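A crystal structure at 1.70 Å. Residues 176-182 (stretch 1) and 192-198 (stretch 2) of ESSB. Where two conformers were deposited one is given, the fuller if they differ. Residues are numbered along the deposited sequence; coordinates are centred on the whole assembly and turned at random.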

# COMPACT_ATOMS: atom_id res chain seq x y z
N PRO A 176 7.48 -11.38 -18.52
CA PRO A 176 7.88 -10.18 -19.30
C PRO A 176 7.40 -8.78 -18.77
O PRO A 176 8.24 -7.89 -18.56
N ILE A 177 6.09 -8.61 -18.60
CA ILE A 177 5.56 -7.35 -18.01
C ILE A 177 6.05 -7.10 -16.58
O ILE A 177 6.35 -5.96 -16.20
N ALA A 178 6.11 -8.16 -15.77
CA ALA A 178 6.72 -8.04 -14.47
C ALA A 178 8.11 -7.44 -14.61
O ALA A 178 8.45 -6.50 -13.90
N LYS A 179 8.87 -7.96 -15.59
CA LYS A 179 10.27 -7.52 -15.81
C LYS A 179 10.31 -6.06 -16.17
O LYS A 179 11.17 -5.32 -15.70
N GLU A 180 9.35 -5.64 -16.98
CA GLU A 180 9.18 -4.26 -17.33
C GLU A 180 8.89 -3.43 -16.10
O GLU A 180 9.42 -2.33 -15.92
N LEU A 181 8.01 -3.95 -15.23
CA LEU A 181 7.72 -3.23 -13.98
C LEU A 181 8.93 -3.06 -13.04
O LEU A 181 9.21 -1.93 -12.66
N TRP A 182 9.67 -4.13 -12.71
CA TRP A 182 10.92 -3.97 -11.92
C TRP A 182 11.94 -3.04 -12.53
O TRP A 182 12.66 -2.31 -11.79
N ALA A 192 3.44 4.08 -16.81
CA ALA A 192 3.45 3.75 -18.27
C ALA A 192 3.38 2.27 -18.61
O ALA A 192 2.67 1.89 -19.60
N VAL A 193 4.08 1.43 -17.83
CA VAL A 193 4.16 -0.02 -18.05
C VAL A 193 2.75 -0.59 -17.79
O VAL A 193 2.16 -1.30 -18.64
N LEU A 194 2.18 -0.22 -16.65
CA LEU A 194 0.80 -0.60 -16.35
C LEU A 194 -0.19 -0.16 -17.43
O LEU A 194 -1.14 -0.92 -17.71
N GLU A 195 0.01 1.02 -18.01
CA GLU A 195 -0.98 1.51 -18.95
C GLU A 195 -0.97 0.68 -20.21
O GLU A 195 -2.03 0.35 -20.75
N LYS A 196 0.21 0.30 -20.69
CA LYS A 196 0.27 -0.58 -21.86
C LYS A 196 -0.32 -1.95 -21.52
O LYS A 196 -0.99 -2.60 -22.38
N TRP A 197 -0.10 -2.40 -20.29
CA TRP A 197 -0.68 -3.68 -19.82
C TRP A 197 -2.20 -3.67 -19.74
O TRP A 197 -2.83 -4.63 -20.16
N VAL A 198 -2.81 -2.58 -19.25
CA VAL A 198 -4.29 -2.61 -18.99
C VAL A 198 -4.93 -2.61 -20.40
O VAL A 198 -5.93 -3.32 -20.62

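The two stretches form an antiparallel helix-helix contact, held by interlocking apolar side chains with one long salt bridge at its margin and no hydrogen bond across it. The axes run at 158° and approach to 9.7 Å; CA of Leu-181 lies 6.3 Å from CA of Val-193, and CA of Ile-177 lies 7.5 Å from CA of Trp-197. Within each helix, backbone hydrogen bonds run from i+4 to i, such as Leu-181 N to Ile-177 O at 2.8 Å; the closest contacts across the helices are between side chains, except that of Glu-180 O with Val-193 CG2.

Ile-177, Glu-180, Val-193, Lys-196 and Trp-197 direct their CA-to-CB bonds toward the partner helix. Val-193 (chi1 t) is central: its CG1 sits 3.9 Å from Ile-177 CG1 and 3.7 Å from Leu-181 CG, while its CG2 comes within 3.7 Å of Glu-180 O. Ile-177 adopts chi1 t with chi2 at 92°, between wells. Its CG2 stands 3.6 Å from the centroid of the Trp-197 six-membered ring and 3° off the normal, a CH-pi contact over the face, and its CD1 reaches Trp-197 CB at 3.8 Å. Trp-197 presents this face with chi1 t and chi2 at 10°.

Leu-181 and Leu-194, both m,t, start sideways, but their ends come nearer: Leu-181 CD2 meets Leu-194 CG at 3.9 Å. Leu-181 CD1 also lies 4.2 Å from Trp-197 CZ3, oblique to the ring.

At the margin of the contact, Glu-180 (chi1 m, chi2 t) and Lys-196 pair through OE2 and NZ at 3.7 Å, a separation that suits charge attraction better than a tight bond. Lys-196, deposited in two conformers, extends t,t before chi3 turns to 101°; in the conformer given, its NZ also approaches Ile-177 CD1 at 3.5 Å.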

# COMPACT_ATOMS: atom_id res chain seq x y z
CB PRO A 176 7.36 -10.49 -20.71
CG PRO A 176 7.42 -11.97 -20.77
CD PRO A 176 7.09 -12.50 -19.41
CB ILE A 177 4.00 -7.24 -18.09
CG1 ILE A 177 3.57 -5.75 -18.04
CG2 ILE A 177 3.33 -8.07 -16.95
CD1 ILE A 177 3.41 -5.09 -19.48
CB ALA A 178 6.78 -9.37 -13.77
CB LYS A 179 10.97 -8.34 -16.94
CG LYS A 179 12.43 -7.85 -17.20
CD LYS A 179 13.12 -8.49 -18.42
CE LYS A 179 14.62 -8.16 -18.39
NZ LYS A 179 15.31 -9.10 -19.29
CB GLU A 180 8.02 -4.12 -18.29
CG GLU A 180 8.43 -4.34 -19.73
CD GLU A 180 7.35 -3.92 -20.72
OE1 GLU A 180 7.09 -2.69 -20.82
OE2 GLU A 180 6.80 -4.81 -21.40
CB LEU A 181 6.54 -3.83 -13.24
CG LEU A 181 5.10 -3.70 -13.73
CD1 LEU A 181 4.37 -4.85 -13.14
CD2 LEU A 181 4.44 -2.45 -13.20
CB TRP A 182 11.63 -5.31 -11.67
CG TRP A 182 10.98 -6.06 -10.68
CD1 TRP A 182 10.44 -7.30 -10.83
CD2 TRP A 182 10.73 -5.66 -9.34
NE1 TRP A 182 9.87 -7.71 -9.64
CE2 TRP A 182 10.02 -6.71 -8.72
CE3 TRP A 182 10.99 -4.49 -8.60
CZ2 TRP A 182 9.60 -6.64 -7.39
CZ3 TRP A 182 10.58 -4.43 -7.29
CH2 TRP A 182 9.90 -5.49 -6.69
CB ALA A 192 4.67 4.35 -18.92
CB VAL A 193 5.21 -0.75 -17.13
CG1 VAL A 193 4.96 -2.25 -17.11
CG2 VAL A 193 6.74 -0.40 -17.58
CB LEU A 194 0.32 -0.10 -14.99
CG LEU A 194 0.99 -0.72 -13.78
CD1 LEU A 194 0.65 0.06 -12.54
CD2 LEU A 194 0.46 -2.19 -13.63
CB GLU A 195 -0.78 2.96 -19.30
CG GLU A 195 -2.14 3.60 -19.59
CD GLU A 195 -2.84 3.99 -18.31
OE1 GLU A 195 -2.20 4.71 -17.51
OE2 GLU A 195 -4.00 3.60 -18.10
CB LYS A 196 1.70 -0.70 -22.41
CG LYS A 196 1.77 -1.32 -23.80
CD LYS A 196 3.21 -1.67 -24.21
CE LYS A 196 3.53 -3.16 -24.05
NZ LYS A 196 3.58 -3.55 -22.61
CB TRP A 197 -0.11 -4.06 -18.48
CG TRP A 197 -0.41 -5.51 -18.07
CD1 TRP A 197 -0.96 -6.53 -18.82
CD2 TRP A 197 -0.05 -6.08 -16.83
NE1 TRP A 197 -1.03 -7.68 -18.07
CE2 TRP A 197 -0.48 -7.42 -16.84
CE3 TRP A 197 0.54 -5.56 -15.68
CZ2 TRP A 197 -0.29 -8.25 -15.75
CZ3 TRP A 197 0.71 -6.38 -14.61
CH2 TRP A 197 0.32 -7.71 -14.64
CB VAL A 198 -4.84 -1.40 -18.16
CG1 VAL A 198 -4.78 -0.11 -18.93
CG2 VAL A 198 -6.31 -1.65 -17.65